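Local coordinates for protein myosin regulatory light chain (Placopecten magellanicus, PDB 3PN7) that probably acts as the divalent-metal-binding regulatory subunit of molluscan muscle myosin, where calcium control is associated with myosin rather than with actin, at residues N43-K46 and E47-S51; G70-N73 and F74-L78; E27-T30 and M31-N35; K20-Q23 and E24-E27; S79-S82 and D83-G87. All blocks are in the same frame, centred on the assembly; numbering follows the deposited sequence.

Along the chain the five contacts come in the order 4, 3, 1, 2, 5. Contacts 4 and 3 are successive parts of helix 19-32 and share Glu27; contact 1 lies on helix 42-52, so helix 19-32, the loop and helix 42-52 form an EF-hand whose magnesium ion touches contacts 1 and 3, with centres about 10 Å apart. Contact 2 covers the loop 70-73 and the start of helix 74-85, contact 5 the helix end, and both pack against helix 19-32: contact 2 through Phe29 and Lys26, contact 5, about 11 Å from contact 4 between centres, through Leu21 and Met25. Helix 19-32 thus joins the metal site to the apolar side of helix 74-85.

Contact 1 of 5, residues N43-K46 and E47-S51; sequences NDLK and EMFSS. With MG (magnesium ion), chain G.
Asp44 and Met48 are joined by one turn of helix 42-52, the exiting helix of an EF-hand, and the carboxylate of Asp44 binds the magnesium ion through OD2, 2.4 Å from the metal. Asp33 OD2 and the carbonyl oxygen of Phe39 bind the same ion, and Asn35 belongs to the same site. CG of Asp44 lies anti to its carbonyl carbon (chi1 -76°), which sends the acid back toward the start of the helix and the metal. Its other oxygen, OD1, accepts a hydrogen bond from the backbone N of Asn35, so the carboxylate spans the metal and the binding loop. Behind it the carbonyl of Asp44 receives Met48 N at 2.8 Å, the donor tilted 23° from the carbonyl plane. On the buried side CG of Leu45 meets CE2 of Phe49 at 4.2 Å; Leu45 also touches Ile32 of the entering helix, while Phe49 packs on Leu61 and Met64 of helix 58-66. The outer side is polar: Lys46 runs out extended beyond CG, and its NZ forms a salt bridge with Asp58. At the far end Glu47 O is gripped from opposite faces of its plane by the backbone N of Ser51 and by Ser51 OG, the latter at 3.0 Å.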
loop_
_atom_site.group_PDB
_atom_site.type_symbol
_atom_site.label_atom_id
_atom_site.label_comp_id
_atom_site.label_asym_id
_atom_site.label_seq_id
_atom_site.Cartn_x
_atom_site.Cartn_y
_atom_site.Cartn_z
ATOM N N ASN B 43 17.923 -41.750 -11.465
ATOM C CA ASN B 43 18.816 -41.510 -12.597
ATOM C C ASN B 43 18.580 -40.147 -13.261
ATOM O O ASN B 43 19.537 -39.452 -13.623
ATOM C CB ASN B 43 18.688 -42.624 -13.645
ATOM C CG ASN B 43 19.011 -44.001 -13.084
ATOM O OD1 ASN B 43 19.855 -44.153 -12.188
ATOM N ND2 ASN B 43 18.333 -45.019 -13.611
ATOM N N ASP B 44 17.307 -39.773 -13.421
ATOM C CA ASP B 44 16.942 -38.459 -13.949
ATOM C C ASP B 44 17.505 -37.364 -13.074
ATOM O O ASP B 44 18.056 -36.375 -13.555
ATOM C CB ASP B 44 15.428 -38.318 -13.999
ATOM C CG ASP B 44 14.814 -39.077 -15.144
ATOM O OD1 ASP B 44 15.188 -38.797 -16.303
ATOM O OD2 ASP B 44 13.943 -39.937 -14.889
ATOM N N LEU B 45 17.362 -37.561 -11.771
ATOM C CA LEU B 45 17.801 -36.588 -10.785
ATOM C C LEU B 45 19.320 -36.460 -10.814
ATOM O O LEU B 45 19.852 -35.343 -10.892
ATOM C CB LEU B 45 17.328 -37.022 -9.395
ATOM C CG LEU B 45 16.659 -36.038 -8.435
ATOM C CD1 LEU B 45 15.696 -35.128 -9.132
ATOM C CD2 LEU B 45 15.970 -36.825 -7.339
ATOM N N LYS B 46 20.017 -37.597 -10.749
ATOM C CA LYS B 46 21.480 -37.608 -10.854
ATOM C C LYS B 46 21.935 -36.905 -12.130
ATOM O O LYS B 46 22.837 -36.061 -12.110
ATOM C CB LYS B 46 22.022 -39.042 -10.896
ATOM C CG LYS B 46 21.916 -39.831 -9.613
ATOM C CD LYS B 46 22.874 -41.023 -9.655
ATOM C CE LYS B 46 22.900 -41.781 -8.346
ATOM N NZ LYS B 46 24.112 -42.646 -8.236
ATOM N N GLU B 47 21.306 -37.276 -13.242
ATOM C CA GLU B 47 21.586 -36.651 -14.527
ATOM C C GLU B 47 21.392 -35.137 -14.472
ATOM O O GLU B 47 22.282 -34.375 -14.860
ATOM C CB GLU B 47 20.706 -37.251 -15.628
ATOM C CG GLU B 47 21.314 -37.086 -16.990
ATOM C CD GLU B 47 22.768 -37.571 -17.016
ATOM O OE1 GLU B 47 23.033 -38.683 -16.508
ATOM O OE2 GLU B 47 23.646 -36.829 -17.517
ATOM N N MET B 48 20.228 -34.699 -13.994
ATOM C CA MET B 48 19.966 -33.271 -13.894
ATOM C C MET B 48 21.002 -32.565 -13.020
ATOM O O MET B 48 21.560 -31.544 -13.426
ATOM C CB MET B 48 18.556 -32.991 -13.387
ATOM C CG MET B 48 18.158 -31.515 -13.508
ATOM S SD MET B 48 17.895 -30.994 -15.225
ATOM C CE MET B 48 19.175 -29.772 -15.426
ATOM N N PHE B 49 21.275 -33.099 -11.834
ATOM C CA PHE B 49 22.234 -32.441 -10.935
ATOM C C PHE B 49 23.642 -32.333 -11.538
ATOM O O PHE B 49 24.264 -31.268 -11.470
ATOM C CB PHE B 49 22.287 -33.099 -9.542
ATOM C CG PHE B 49 21.241 -32.573 -8.563
ATOM C CD1 PHE B 49 21.338 -31.292 -8.037
ATOM C CD2 PHE B 49 20.173 -33.370 -8.170
ATOM C CE1 PHE B 49 20.391 -30.815 -7.132
ATOM C CE2 PHE B 49 19.228 -32.905 -7.276
ATOM C CZ PHE B 49 19.335 -31.625 -6.757
ATOM N N SER B 50 24.143 -33.419 -12.127
ATOM C CA SER B 50 25.484 -33.380 -12.739
ATOM C C SER B 50 25.594 -32.361 -13.869
ATOM O O SER B 50 26.663 -31.788 -14.087
ATOM C CB SER B 50 25.982 -34.771 -13.185
ATOM O OG SER B 50 25.128 -35.387 -14.132
ATOM N N SER B 51 24.487 -32.110 -14.563
ATOM C CA SER B 51 24.484 -31.102 -15.620
ATOM C C SER B 51 24.609 -29.689 -15.065
ATOM O O SER B 51 24.926 -28.761 -15.806
ATOM C CB SER B 51 23.218 -31.209 -16.470
ATOM O OG SER B 51 23.126 -32.480 -17.084
HETATM MG MG MG G . 12.226 -40.818 -16.285
#

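Contact 2 of 5, residues G70-N73 and F74-L78; sequences GPLN and FTMFL
Leu72 lays its CD2 methyl against the first turn of helix 74-85, 3.8 Å from CB of Phe77 and 4.1 Å from CB of Met76. The same methyl lies at the edge of the Phe77 ring, near its plane. Leu72 is the centre of an inverse gamma turn, in which Asn73 N bonds back to Pro71 O at 2.7 Å, and this tight turn leads the chain into the helix. Asn73 occupies the N-cap position, but its side chain makes no capping bond; a water instead accepts from Phe74 N at 2.8 Å and donates a weak bond to Asn73 OD1. The carbonyl of Asn73 opens the helical pattern by taking Phe77 N at 2.9 Å, with a bent N-H...O angle of 133°. Met76 starts with CG anti to its backbone N (chi1 -174°), then bends at chi2 and chi3 and folds back over the loop, where CE comes 3.9 Å from Gly70 N. An alanine in place of Met76 takes away the sulfur and methyl over Gly70 and would probably open a gap between the loop and the helix. Next to this turn, Phe77 meets Phe29 of helix 19-32 edge-to-face and Phe74 makes a cation-pi contact with Lys26, while backbone bonds between Leu72 and Ile40 tie the loop to the EF-hand binding loop.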
loop_
_atom_site.group_PDB
_atom_site.type_symbol
_atom_site.label_atom_id
_atom_site.label_comp_id
_atom_site.label_asym_id
_atom_site.label_seq_id
_atom_site.Cartn_x
_atom_site.Cartn_y
_atom_site.Cartn_z
ATOM N N GLY B 70 4.374 -41.680 -3.931
ATOM C CA GLY B 70 4.289 -42.635 -5.024
ATOM C C GLY B 70 5.324 -42.340 -6.098
ATOM O O GLY B 70 6.162 -41.458 -5.918
ATOM N N PRO B 71 5.291 -43.086 -7.215
ATOM C CA PRO B 71 6.234 -42.813 -8.312
ATOM C C PRO B 71 6.073 -41.381 -8.823
ATOM O O PRO B 71 4.949 -40.910 -8.982
ATOM C CB PRO B 71 5.830 -43.831 -9.382
ATOM C CG PRO B 71 5.271 -44.986 -8.592
ATOM C CD PRO B 71 4.528 -44.330 -7.437
ATOM N N LEU B 72 7.187 -40.697 -9.065
ATOM C CA LEU B 72 7.152 -39.256 -9.311
ATOM C C LEU B 72 6.690 -38.876 -10.728
ATOM O O LEU B 72 7.479 -38.480 -11.579
ATOM C CB LEU B 72 8.499 -38.630 -8.981
ATOM C CG LEU B 72 8.480 -37.305 -8.238
ATOM C CD1 LEU B 72 9.878 -36.719 -8.209
ATOM C CD2 LEU B 72 7.496 -36.347 -8.883
ATOM N N ASN B 73 5.393 -39.053 -10.931
ATOM C CA ASN B 73 4.594 -38.517 -12.007
ATOM C C ASN B 73 4.640 -37.002 -12.058
ATOM O O ASN B 73 5.036 -36.360 -11.079
ATOM C CB ASN B 73 3.147 -38.820 -11.615
ATOM C CG ASN B 73 2.530 -39.847 -12.474
ATOM O OD1 ASN B 73 2.992 -40.086 -13.593
ATOM N ND2 ASN B 73 1.464 -40.470 -11.982
ATOM N N PHE B 74 4.141 -36.415 -13.143
ATOM C CA PHE B 74 3.900 -34.976 -13.106
ATOM C C PHE B 74 2.847 -34.586 -12.057
ATOM O O PHE B 74 2.991 -33.558 -11.404
ATOM C CB PHE B 74 3.519 -34.374 -14.462
ATOM C CG PHE B 74 3.186 -32.892 -14.382
ATOM C CD1 PHE B 74 4.162 -31.967 -14.045
ATOM C CD2 PHE B 74 1.894 -32.433 -14.605
ATOM C CE1 PHE B 74 3.861 -30.615 -13.955
ATOM C CE2 PHE B 74 1.593 -31.082 -14.513
ATOM C CZ PHE B 74 2.575 -30.176 -14.191
ATOM N N THR B 75 1.790 -35.380 -11.892
ATOM C CA THR B 75 0.792 -35.022 -10.884
ATOM C C THR B 75 1.366 -35.157 -9.469
ATOM O O THR B 75 1.082 -34.344 -8.594
ATOM C CB THR B 75 -0.577 -35.757 -11.049
ATOM O OG1 THR B 75 -0.847 -36.573 -9.901
ATOM C CG2 THR B 75 -0.599 -36.604 -12.293
ATOM N N MET B 76 2.199 -36.160 -9.251
ATOM C CA MET B 76 2.940 -36.229 -8.006
ATOM C C MET B 76 3.905 -35.027 -7.855
ATOM O O MET B 76 4.175 -34.566 -6.748
ATOM C CB MET B 76 3.699 -37.546 -7.944
ATOM C CG MET B 76 4.390 -37.805 -6.636
ATOM S SD MET B 76 3.235 -37.985 -5.259
ATOM C CE MET B 76 2.106 -39.229 -5.880
ATOM N N PHE B 77 4.420 -34.520 -8.970
ATOM C CA PHE B 77 5.358 -33.400 -8.947
ATOM C C PHE B 77 4.598 -32.148 -8.534
ATOM O O PHE B 77 5.059 -31.366 -7.701
ATOM C CB PHE B 77 5.951 -33.235 -10.342
ATOM C CG PHE B 77 6.984 -32.151 -10.471
ATOM C CD1 PHE B 77 8.320 -32.417 -10.233
ATOM C CD2 PHE B 77 6.631 -30.893 -10.916
ATOM C CE1 PHE B 77 9.287 -31.439 -10.398
ATOM C CE2 PHE B 77 7.590 -29.910 -11.079
ATOM C CZ PHE B 77 8.919 -30.184 -10.819
ATOM N N LEU B 78 3.411 -31.992 -9.111
ATOM C CA LEU B 78 2.512 -30.906 -8.765
ATOM C C LEU B 78 2.225 -30.940 -7.286
ATOM O O LEU B 78 2.230 -29.918 -6.607
ATOM C CB LEU B 78 1.188 -31.064 -9.497
ATOM C CG LEU B 78 1.026 -30.466 -10.885
ATOM C CD1 LEU B 78 -0.465 -30.502 -11.195
ATOM C CD2 LEU B 78 1.549 -29.040 -10.916
HETATM O O HOH W 1 3.915 -37.540 -15.710
#

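Contact 3 of 5, residues E27-T30 and M31-N35; sequences EAFT and MIDQN. With MG (magnesium ion), chain G.
Phe29 and Asp33 meet where the entering helix of the EF-hand, helix 19-32, gives way to its metal-binding loop. Asp33 N still donates to Phe29 O, 2.9 Å away, although Asp33 is the first residue to leave helical backbone angles and is the centre of an inverse gamma turn. Its CG stands anti to the backbone N (chi1 -178°), which carries the carboxylate forward to the magnesium ion. OD1 accepts from Gly38 N of the loop while OD2 takes the metal; OD1 also comes 4.3 Å from CE2 of Phe29, obliquely to the ring. Ile32 has CG1 beside its backbone N (chi1 -60°), and that branch runs back along the carbonyl of Ala28, with CG1 3.3 Å and CD1 3.6 Å from Ala28 O. Ile40 of the loop packs on the same side chain. Met31 takes another course: its chain leaves extended, bringing CG and SD beside Met48 of the exiting helix, and the bend at chi3 then turns CE away from that residue. An apolar side chain of another protein's chain also packs on Met31. On the exposed face Thr30 OG1 bonds back to Lys26 O. Asn35 also belongs to the metal site, and Asp33 OD2 binds the magnesium ion at 2.4 Å.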
loop_
_atom_site.group_PDB
_atom_site.type_symbol
_atom_site.label_atom_id
_atom_site.label_comp_id
_atom_site.label_asym_id
_atom_site.label_seq_id
_atom_site.Cartn_x
_atom_site.Cartn_y
_atom_site.Cartn_z
ATOM N N GLU B 27 7.133 -27.592 -17.420
ATOM C CA GLU B 27 8.365 -27.437 -18.182
ATOM C C GLU B 27 9.578 -27.864 -17.366
ATOM O O GLU B 27 10.499 -28.479 -17.893
ATOM C CB GLU B 27 8.528 -25.996 -18.669
ATOM C CG GLU B 27 8.514 -25.852 -20.182
ATOM C CD GLU B 27 9.316 -24.658 -20.668
ATOM O OE1 GLU B 27 10.437 -24.861 -21.183
ATOM O OE2 GLU B 27 8.824 -23.519 -20.538
ATOM N N ALA B 28 9.570 -27.540 -16.079
ATOM C CA ALA B 28 10.635 -27.992 -15.182
ATOM C C ALA B 28 10.595 -29.517 -15.051
ATOM O O ALA B 28 11.622 -30.193 -15.145
ATOM C CB ALA B 28 10.505 -27.331 -13.806
ATOM N N PHE B 29 9.400 -30.061 -14.839
ATOM C CA PHE B 29 9.251 -31.507 -14.747
ATOM C C PHE B 29 9.839 -32.173 -15.984
ATOM O O PHE B 29 10.596 -33.142 -15.899
ATOM C CB PHE B 29 7.782 -31.902 -14.621
ATOM C CG PHE B 29 7.564 -33.389 -14.614
ATOM C CD1 PHE B 29 7.688 -34.117 -13.436
ATOM C CD2 PHE B 29 7.268 -34.070 -15.787
ATOM C CE1 PHE B 29 7.518 -35.492 -13.427
ATOM C CE2 PHE B 29 7.089 -35.445 -15.782
ATOM C CZ PHE B 29 7.211 -36.156 -14.589
ATOM N N THR B 30 9.462 -31.640 -17.139
ATOM C CA THR B 30 9.880 -32.163 -18.429
ATOM C C THR B 30 11.406 -32.189 -18.588
ATOM O O THR B 30 11.967 -33.154 -19.110
ATOM C CB THR B 30 9.191 -31.345 -19.564
ATOM O OG1 THR B 30 7.789 -31.674 -19.602
ATOM C CG2 THR B 30 9.828 -31.589 -20.923
ATOM N N MET B 31 12.076 -31.131 -18.144
ATOM C CA MET B 31 13.531 -31.068 -18.249
ATOM C C MET B 31 14.244 -32.029 -17.295
ATOM O O MET B 31 15.274 -32.613 -17.637
ATOM C CB MET B 31 14.037 -29.650 -18.010
ATOM C CG MET B 31 15.555 -29.540 -18.192
ATOM S SD MET B 31 16.144 -27.831 -18.202
ATOM C CE MET B 31 15.132 -27.149 -19.504
ATOM N N ILE B 32 13.701 -32.179 -16.089
ATOM C CA ILE B 32 14.313 -33.059 -15.101
ATOM C C ILE B 32 14.090 -34.522 -15.484
ATOM O O ILE B 32 14.905 -35.391 -15.165
ATOM C CB ILE B 32 13.789 -32.772 -13.682
ATOM C CG1 ILE B 32 14.106 -31.336 -13.284
ATOM C CG2 ILE B 32 14.429 -33.694 -12.676
ATOM C CD1 ILE B 32 13.307 -30.867 -12.092
ATOM N N ASP B 33 12.991 -34.790 -16.185
ATOM C CA ASP B 33 12.712 -36.133 -16.675
ATOM C C ASP B 33 13.519 -36.447 -17.938
ATOM O O ASP B 33 12.970 -36.554 -19.038
ATOM C CB ASP B 33 11.216 -36.317 -16.939
ATOM C CG ASP B 33 10.882 -37.721 -17.406
ATOM O OD1 ASP B 33 9.794 -37.928 -17.987
ATOM O OD2 ASP B 33 11.732 -38.617 -17.208
ATOM N N GLN B 34 14.828 -36.591 -17.775
ATOM C CA GLN B 34 15.711 -36.826 -18.911
ATOM C C GLN B 34 15.317 -38.112 -19.669
ATOM O O GLN B 34 15.640 -38.277 -20.840
ATOM C CB GLN B 34 17.174 -36.851 -18.441
ATOM C CG GLN B 34 17.593 -35.634 -17.569
ATOM C CD GLN B 34 18.177 -34.457 -18.383
ATOM O OE1 GLN B 34 17.450 -33.727 -19.080
ATOM N NE2 GLN B 34 19.493 -34.268 -18.276
ATOM N N ASN B 35 14.586 -38.990 -18.990
ATOM C CA ASN B 35 14.073 -40.248 -19.542
ATOM C C ASN B 35 12.955 -40.089 -20.561
ATOM O O ASN B 35 12.748 -40.966 -21.398
ATOM C CB ASN B 35 13.493 -41.117 -18.407
ATOM C CG ASN B 35 14.525 -41.977 -17.754
ATOM O OD1 ASN B 35 14.256 -42.635 -16.748
ATOM N ND2 ASN B 35 15.730 -41.986 -18.321
HETATM MG MG MG G . 12.226 -40.818 -16.285
#

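Contact 4 of 5, residues K20-Q23 and E24-E27; sequences KLMQ and EMKE
Met25 folds back over the preceding turn of helix 19-32, and its CE methyl lies 4.2 Å from SD of Met22 and 4.4 Å from CG of Leu21. CG of Met25 stands beside its backbone N (chi1 -78°), and the chain runs extended to SD before bending at chi3; this fold places CE 3.9 Å from Leu21 O, over the carbonyl that also accepts Met25 N. The buried side of the helix is completed by Leu78, Phe81, Ser82 and Leu85 of helix 74-85, all touching Met25, and by an aromatic side chain of another protein's chain. Glu24 borders this apolar region. With CG anti to the backbone N (chi1 -171°) and the chain extended beyond it, its side chain crosses that of Leu21 obliquely, and OE2 comes 3.7 Å from CD1 of Leu21. Its oxygens have partners on the other protein's chain: a basic side chain there makes a salt bridge with OE1, and an aromatic side chain a hydrogen bond with OE2.

The opposite character belongs to Lys20, Gln23 and Glu27, which are exposed and meet the neighbouring turn mainly through backbone. Gln23 extends outward beyond CG, and its carbonyl takes Glu27 N at 3.1 Å with the donor above the carbonyl plane. Lys26 also leads away from the preceding turn. The helix therefore divides its chemistry: Met25 packs against helix 74-85, with Leu21 and Met22 beside its methyl, whereas the carboxylate of Glu24 is paired with the partner chain, whose basic group probably stabilises its ionised form.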
loop_
_atom_site.group_PDB
_atom_site.type_symbol
_atom_site.label_atom_id
_atom_site.label_comp_id
_atom_site.label_asym_id
_atom_site.label_seq_id
_atom_site.Cartn_x
_atom_site.Cartn_y
_atom_site.Cartn_z
ATOM N N LYS B 20 0.347 -19.889 -15.948
ATOM C CA LYS B 20 1.761 -19.786 -16.304
ATOM C C LYS B 20 2.644 -20.516 -15.298
ATOM O O LYS B 20 3.709 -21.015 -15.644
ATOM C CB LYS B 20 2.204 -18.331 -16.424
ATOM C CG LYS B 20 1.883 -17.484 -15.204
ATOM C CD LYS B 20 2.612 -16.152 -15.279
ATOM C CE LYS B 20 2.788 -15.707 -16.737
ATOM N NZ LYS B 20 1.496 -15.622 -17.501
ATOM N N LEU B 21 2.205 -20.560 -14.045
ATOM C CA LEU B 21 2.942 -21.278 -13.018
ATOM C C LEU B 21 2.785 -22.790 -13.219
ATOM O O LEU B 21 3.742 -23.545 -13.070
ATOM C CB LEU B 21 2.494 -20.846 -11.619
ATOM C CG LEU B 21 3.233 -21.512 -10.455
ATOM C CD1 LEU B 21 4.711 -21.174 -10.509
ATOM C CD2 LEU B 21 2.631 -21.097 -9.115
ATOM N N MET B 22 1.580 -23.232 -13.566
ATOM C CA MET B 22 1.388 -24.626 -13.957
ATOM C C MET B 22 2.288 -24.961 -15.146
ATOM O O MET B 22 2.871 -26.042 -15.204
ATOM C CB MET B 22 -0.067 -24.900 -14.333
ATOM C CG MET B 22 -0.670 -26.121 -13.656
ATOM S SD MET B 22 -1.250 -25.732 -11.994
ATOM C CE MET B 22 -2.784 -26.660 -11.922
ATOM N N GLN B 23 2.412 -24.020 -16.080
ATOM C CA GLN B 23 3.171 -24.250 -17.311
ATOM C C GLN B 23 4.674 -24.267 -17.034
ATOM O O GLN B 23 5.447 -24.983 -17.684
ATOM C CB GLN B 23 2.833 -23.187 -18.368
ATOM C CG GLN B 23 1.359 -23.188 -18.807
ATOM C CD GLN B 23 1.003 -22.025 -19.753
ATOM O OE1 GLN B 23 1.879 -21.438 -20.400
ATOM N NE2 GLN B 23 -0.287 -21.691 -19.827
ATOM N N GLU B 24 5.081 -23.451 -16.071
ATOM C CA GLU B 24 6.449 -23.455 -15.596
ATOM C C GLU B 24 6.761 -24.812 -14.945
ATOM O O GLU B 24 7.777 -25.435 -15.243
ATOM C CB GLU B 24 6.615 -22.332 -14.588
ATOM C CG GLU B 24 8.034 -22.049 -14.153
ATOM C CD GLU B 24 8.063 -20.962 -13.097
ATOM O OE1 GLU B 24 8.012 -19.768 -13.474
ATOM O OE2 GLU B 24 8.092 -21.303 -11.891
ATOM N N MET B 25 5.874 -25.273 -14.068
ATOM C CA MET B 25 6.106 -26.528 -13.374
ATOM C C MET B 25 6.219 -27.682 -14.361
ATOM O O MET B 25 7.128 -28.494 -14.261
ATOM C CB MET B 25 5.026 -26.799 -12.322
ATOM C CG MET B 25 5.199 -25.998 -11.038
ATOM S SD MET B 25 4.111 -26.521 -9.687
ATOM C CE MET B 25 2.545 -25.811 -10.189
ATOM N N LYS B 26 5.310 -27.739 -15.324
ATOM C CA LYS B 26 5.332 -28.800 -16.321
ATOM C C LYS B 26 6.635 -28.788 -17.125
ATOM O O LYS B 26 7.175 -29.850 -17.466
ATOM C CB LYS B 26 4.101 -28.722 -17.243
ATOM C CG LYS B 26 4.079 -29.773 -18.364
ATOM C CD LYS B 26 4.211 -31.210 -17.810
ATOM C CE LYS B 26 4.153 -32.267 -18.926
ATOM N NZ LYS B 26 2.844 -32.306 -19.664
ATOM N N GLU B 27 7.133 -27.592 -17.420
ATOM C CA GLU B 27 8.365 -27.437 -18.182
ATOM C C GLU B 27 9.578 -27.864 -17.366
ATOM O O GLU B 27 10.499 -28.479 -17.893
ATOM C CB GLU B 27 8.528 -25.996 -18.669
ATOM C CG GLU B 27 8.514 -25.852 -20.182
ATOM C CD GLU B 27 9.316 -24.658 -20.668
ATOM O OE1 GLU B 27 10.437 -24.861 -21.183
ATOM O OE2 GLU B 27 8.824 -23.519 -20.538
#

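Contact 5 of 5, residues S79-S82 and D83-G87; sequences SIFS and DKLSG
Asp83 N is linked by one water to Ser79 O, one turn earlier in helix 74-85: the water accepts from Asp83 N at 2.9 Å and donates to Ser79 O at 2.6 Å. The same water also donates to Asp83 OD2 at 2.8 Å, so it joins two backbone groups and a carboxylate. CG of Asp83 lies beside its own N (chi1 -64°), which brings the acid within reach of that water. A second water repeats the bridge one residue on, accepting from Lys84 N and donating to Ile80 O. These waters stand in for two direct helical bonds where the helix kinks. Direct bonding resumes with Leu85 N, which donates to Phe81 O at 3.0 Å, with a bent N-H...O angle of 141°; the following bond, Ser86 N to Ser82 O, is weak.

On the apolar side Phe81 and Leu85 run alongside one another in the same direction, with CD1 of each 3.9 Å apart and the methyl oblique to the ring. Aromatic side chains of another protein's chain meet the Phe81 ring. An alanine at Leu85 removes the methyl alongside Phe81 CD1, and would probably leave a gap there and next to Met25, with the ring less firmly held on that side. Ser82 OG turns back to Leu78 O, while Asp83 O and Gly87 O accept from basic side chains of the other protein's chain. At the kink, water bridges the backbone on one side while the apolar row continues on the other, and the carbonyls near the helix end are used to bind the partner chain.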
loop_
_atom_site.group_PDB
_atom_site.type_symbol
_atom_site.label_atom_id
_atom_site.label_comp_id
_atom_site.label_asym_id
_atom_site.label_seq_id
_atom_site.Cartn_x
_atom_site.Cartn_y
_atom_site.Cartn_z
ATOM N N SER B 79 1.957 -32.141 -6.805
ATOM C CA SER B 79 1.622 -32.374 -5.420
ATOM C C SER B 79 2.765 -31.946 -4.484
ATOM O O SER B 79 2.536 -31.461 -3.366
ATOM C CB SER B 79 1.283 -33.853 -5.268
ATOM O OG SER B 79 1.682 -34.353 -4.016
ATOM N N ILE B 80 4.002 -32.106 -4.945
ATOM C CA ILE B 80 5.156 -31.713 -4.137
ATOM C C ILE B 80 5.455 -30.196 -4.161
ATOM O O ILE B 80 5.989 -29.640 -3.193
ATOM C CB ILE B 80 6.390 -32.485 -4.588
ATOM C CG1 ILE B 80 6.266 -33.945 -4.168
ATOM C CG2 ILE B 80 7.646 -31.867 -4.038
ATOM C CD1 ILE B 80 7.195 -34.833 -4.947
ATOM N N PHE B 81 5.114 -29.528 -5.258
ATOM C CA PHE B 81 5.487 -28.122 -5.411
ATOM C C PHE B 81 4.350 -27.126 -5.211
ATOM O O PHE B 81 4.608 -25.985 -4.864
ATOM C CB PHE B 81 6.133 -27.857 -6.779
ATOM C CG PHE B 81 7.584 -28.187 -6.836
ATOM C CD1 PHE B 81 8.534 -27.235 -6.508
ATOM C CD2 PHE B 81 8.008 -29.455 -7.236
ATOM C CE1 PHE B 81 9.896 -27.538 -6.565
ATOM C CE2 PHE B 81 9.364 -29.779 -7.287
ATOM C CZ PHE B 81 10.309 -28.810 -6.957
ATOM N N SER B 82 3.113 -27.557 -5.441
ATOM C CA SER B 82 1.983 -26.638 -5.562
ATOM C C SER B 82 1.766 -25.721 -4.360
ATOM O O SER B 82 1.578 -24.533 -4.537
ATOM C CB SER B 82 0.696 -27.389 -5.878
ATOM O OG SER B 82 0.734 -27.894 -7.197
ATOM N N ASP B 83 1.797 -26.267 -3.147
ATOM C CA ASP B 83 1.546 -25.444 -1.971
ATOM C C ASP B 83 2.699 -24.464 -1.730
ATOM O O ASP B 83 2.482 -23.305 -1.365
ATOM C CB ASP B 83 1.291 -26.315 -0.730
ATOM C CG ASP B 83 0.023 -27.156 -0.852
ATOM O OD1 ASP B 83 -1.068 -26.583 -1.051
ATOM O OD2 ASP B 83 0.114 -28.398 -0.780
ATOM N N LYS B 84 3.925 -24.916 -1.956
ATOM C CA LYS B 84 5.066 -24.057 -1.666
ATOM C C LYS B 84 5.261 -22.962 -2.725
ATOM O O LYS B 84 5.848 -21.935 -2.442
ATOM C CB LYS B 84 6.342 -24.877 -1.497
ATOM C CG LYS B 84 6.495 -25.531 -0.132
ATOM C CD LYS B 84 7.553 -26.624 -0.234
ATOM C CE LYS B 84 7.929 -27.185 1.113
ATOM N NZ LYS B 84 6.825 -27.998 1.695
ATOM N N LEU B 85 4.760 -23.185 -3.932
ATOM C CA LEU B 85 4.898 -22.200 -5.004
ATOM C C LEU B 85 3.646 -21.372 -5.238
ATOM O O LEU B 85 3.717 -20.351 -5.912
ATOM C CB LEU B 85 5.280 -22.862 -6.332
ATOM C CG LEU B 85 6.656 -23.518 -6.491
ATOM C CD1 LEU B 85 6.841 -24.001 -7.913
ATOM C CD2 LEU B 85 7.765 -22.566 -6.116
ATOM N N SER B 86 2.512 -21.804 -4.684
ATOM C CA SER B 86 1.222 -21.258 -5.096
ATOM C C SER B 86 1.159 -19.725 -5.100
ATOM O O SER B 86 0.771 -19.122 -6.110
ATOM C CB SER B 86 0.058 -21.865 -4.297
ATOM O OG SER B 86 0.122 -21.513 -2.929
ATOM N N GLY B 87 1.546 -19.082 -4.004
ATOM C CA GLY B 87 1.468 -17.627 -3.982
ATOM C C GLY B 87 2.698 -16.875 -4.481
ATOM O O GLY B 87 2.851 -15.690 -4.192
HETATM O O HOH W 2 2.371 -29.043 -2.381
HETATM O O HOH W 3 4.738 -27.666 -1.804
#